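Local coordinates for D-2-hydroxyacid dehydrogensase protein (PDB 4LSW) that probably catalyses the NAD-dependent interconversion of D-2-hydroxyacids and the corresponding 2-oxoacids, at residues T2-L7 / A303-S308. Numbering follows the deposited sequence.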
loop_
_atom_site.group_PDB
_atom_site.type_symbol
_atom_site.label_atom_id
_atom_site.label_comp_id
_atom_site.label_asym_id
_atom_site.label_seq_id
_atom_site.Cartn_x
_atom_site.Cartn_y
_atom_site.Cartn_z
ATOM N N THR A 2 27.973 18.076 -16.765
ATOM C CA THR A 2 27.805 17.125 -15.664
ATOM C C THR A 2 26.609 16.222 -15.867
ATOM O O THR A 2 25.551 16.662 -16.309
ATOM C CB THR A 2 27.606 17.821 -14.304
ATOM O OG1 THR A 2 26.307 18.423 -14.266
ATOM C CG2 THR A 2 28.671 18.872 -14.056
ATOM N N LYS A 3 26.801 14.953 -15.534
ATOM C CA LYS A 3 25.706 14.019 -15.357
ATOM C C LYS A 3 25.917 13.480 -13.950
ATOM O O LYS A 3 26.734 12.571 -13.754
ATOM C CB LYS A 3 25.778 12.879 -16.373
ATOM C CG LYS A 3 25.583 13.300 -17.824
ATOM C CD LYS A 3 25.448 12.087 -18.722
ATOM C CE LYS A 3 24.253 11.255 -18.311
ATOM N NZ LYS A 3 24.068 10.055 -19.168
ATOM N N PRO A 4 25.204 14.059 -12.966
ATOM C CA PRO A 4 25.421 13.732 -11.551
ATOM C C PRO A 4 25.385 12.233 -11.295
ATOM O O PRO A 4 24.631 11.493 -11.935
ATOM C CB PRO A 4 24.257 14.427 -10.845
ATOM C CG PRO A 4 23.933 15.587 -11.735
ATOM C CD PRO A 4 24.143 15.067 -13.136
ATOM N N GLU A 5 26.235 11.781 -10.388
ATOM C CA GLU A 5 26.364 10.355 -10.179
ATOM C C GLU A 5 25.458 9.902 -9.057
ATOM O O GLU A 5 25.451 10.471 -7.957
ATOM C CB GLU A 5 27.820 9.960 -9.952
ATOM C CG GLU A 5 28.702 10.447 -11.087
ATOM C CD GLU A 5 30.004 9.702 -11.194
ATOM O OE1 GLU A 5 30.024 8.478 -10.947
ATOM O OE2 GLU A 5 31.008 10.352 -11.534
ATOM N N ILE A 6 24.652 8.895 -9.372
ATOM C CA ILE A 6 23.686 8.367 -8.423
ATOM C C ILE A 6 23.810 6.849 -8.300
ATOM O O ILE A 6 24.307 6.171 -9.204
ATOM C CB ILE A 6 22.247 8.772 -8.796
ATOM C CG1 ILE A 6 21.750 8.009 -10.017
ATOM C CG2 ILE A 6 22.150 10.272 -9.050
ATOM C CD1 ILE A 6 20.315 8.345 -10.348
ATOM N N LEU A 7 23.388 6.325 -7.158
ATOM C CA LEU A 7 23.438 4.895 -6.905
ATOM C C LEU A 7 22.011 4.362 -6.846
ATOM O O LEU A 7 21.202 4.822 -6.035
ATOM C CB LEU A 7 24.177 4.622 -5.591
ATOM C CG LEU A 7 24.514 3.172 -5.206
ATOM C CD1 LEU A 7 25.542 2.564 -6.143
ATOM C CD2 LEU A 7 25.035 3.137 -3.778
ATOM N N ALA A 303 14.996 18.219 -9.589
ATOM C CA ALA A 303 14.905 19.435 -8.799
ATOM C C ALA A 303 16.121 19.597 -7.893
ATOM O O ALA A 303 16.700 20.676 -7.805
ATOM C CB ALA A 303 13.623 19.433 -7.984
ATOM N N HIS A 304 16.523 18.519 -7.233
ATOM C CA HIS A 304 17.662 18.587 -6.325
ATOM C C HIS A 304 18.936 19.074 -7.014
ATOM O O HIS A 304 19.596 19.994 -6.531
ATOM C CB HIS A 304 17.932 17.225 -5.681
ATOM C CG HIS A 304 19.169 17.201 -4.843
ATOM N ND1 HIS A 304 19.213 17.710 -3.560
ATOM C CD2 HIS A 304 20.420 16.761 -5.113
ATOM C CE1 HIS A 304 20.430 17.572 -3.076
ATOM N NE2 HIS A 304 21.188 17.005 -4.003
ATOM N N PHE A 305 19.276 18.454 -8.138
ATOM C CA PHE A 305 20.539 18.764 -8.794
ATOM C C PHE A 305 20.491 20.102 -9.521
ATOM O O PHE A 305 21.530 20.668 -9.848
ATOM C CB PHE A 305 20.964 17.629 -9.722
ATOM C CG PHE A 305 21.429 16.402 -8.985
ATOM C CD1 PHE A 305 22.619 16.420 -8.277
ATOM C CD2 PHE A 305 20.669 15.241 -8.980
ATOM C CE1 PHE A 305 23.051 15.300 -7.588
ATOM C CE2 PHE A 305 21.097 14.117 -8.294
ATOM C CZ PHE A 305 22.287 14.145 -7.597
ATOM N N ALA A 306 19.283 20.611 -9.747
ATOM C CA ALA A 306 19.111 21.921 -10.377
ATOM C C ALA A 306 19.206 23.060 -9.365
ATOM O O ALA A 306 19.327 24.227 -9.743
ATOM C CB ALA A 306 17.781 21.987 -11.133
ATOM N N GLY A 307 19.152 22.720 -8.081
ATOM C CA GLY A 307 19.176 23.715 -7.023
ATOM C C GLY A 307 17.790 24.264 -6.729
ATOM O O GLY A 307 17.645 25.345 -6.148
ATOM N N SER A 308 16.768 23.513 -7.128
ATOM C CA SER A 308 15.382 23.906 -6.903
ATOM C C SER A 308 14.819 23.163 -5.694
ATOM O O SER A 308 15.415 22.184 -5.244
ATOM C CB SER A 308 14.547 23.616 -8.150
ATOM O OG SER A 308 14.920 24.461 -9.216
#
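Pro4 lies over one face of the Phe305 ring, a compact instance of proline and aromatic meeting by CH-pi contact. Its CB stands 3.6 Å from the centroid of the Phe305 ring and 13° off the ring normal, nearly above the centre, while Pro4 CG reaches back to Phe305 CG at 3.8 Å. Ile6 joins from the far end of the ring: its CG2 approaches Phe305 CE2 obliquely at 4.1 Å. CD2 of His304 comes edge-on over the opposite face, 3.8 Å above the plane of the Phe305 ring. With an alanine here instead of Phe305, Pro4 and Ile6 would probably lose the apolar surface they share, opening a gap between strand and helix. The contact joins strand 5-8, and the proline just before it, to the last turn of helix 287-306; the chain continues to 313-315, the antiparallel edge strand of the same sheet. This domain, distinct from the Rossmann-type NAD-binding one, is probably the substrate-binding domain. Phe305 CG, anti to its carbonyl carbon (chi1 -72°), directs the ring at the strand, where Phe24, Arg47 and Ala48 also touch it. His304 NE2 is hydrogen-bonded to Glu69, and Gly307 ends the helix in a Schellman motif.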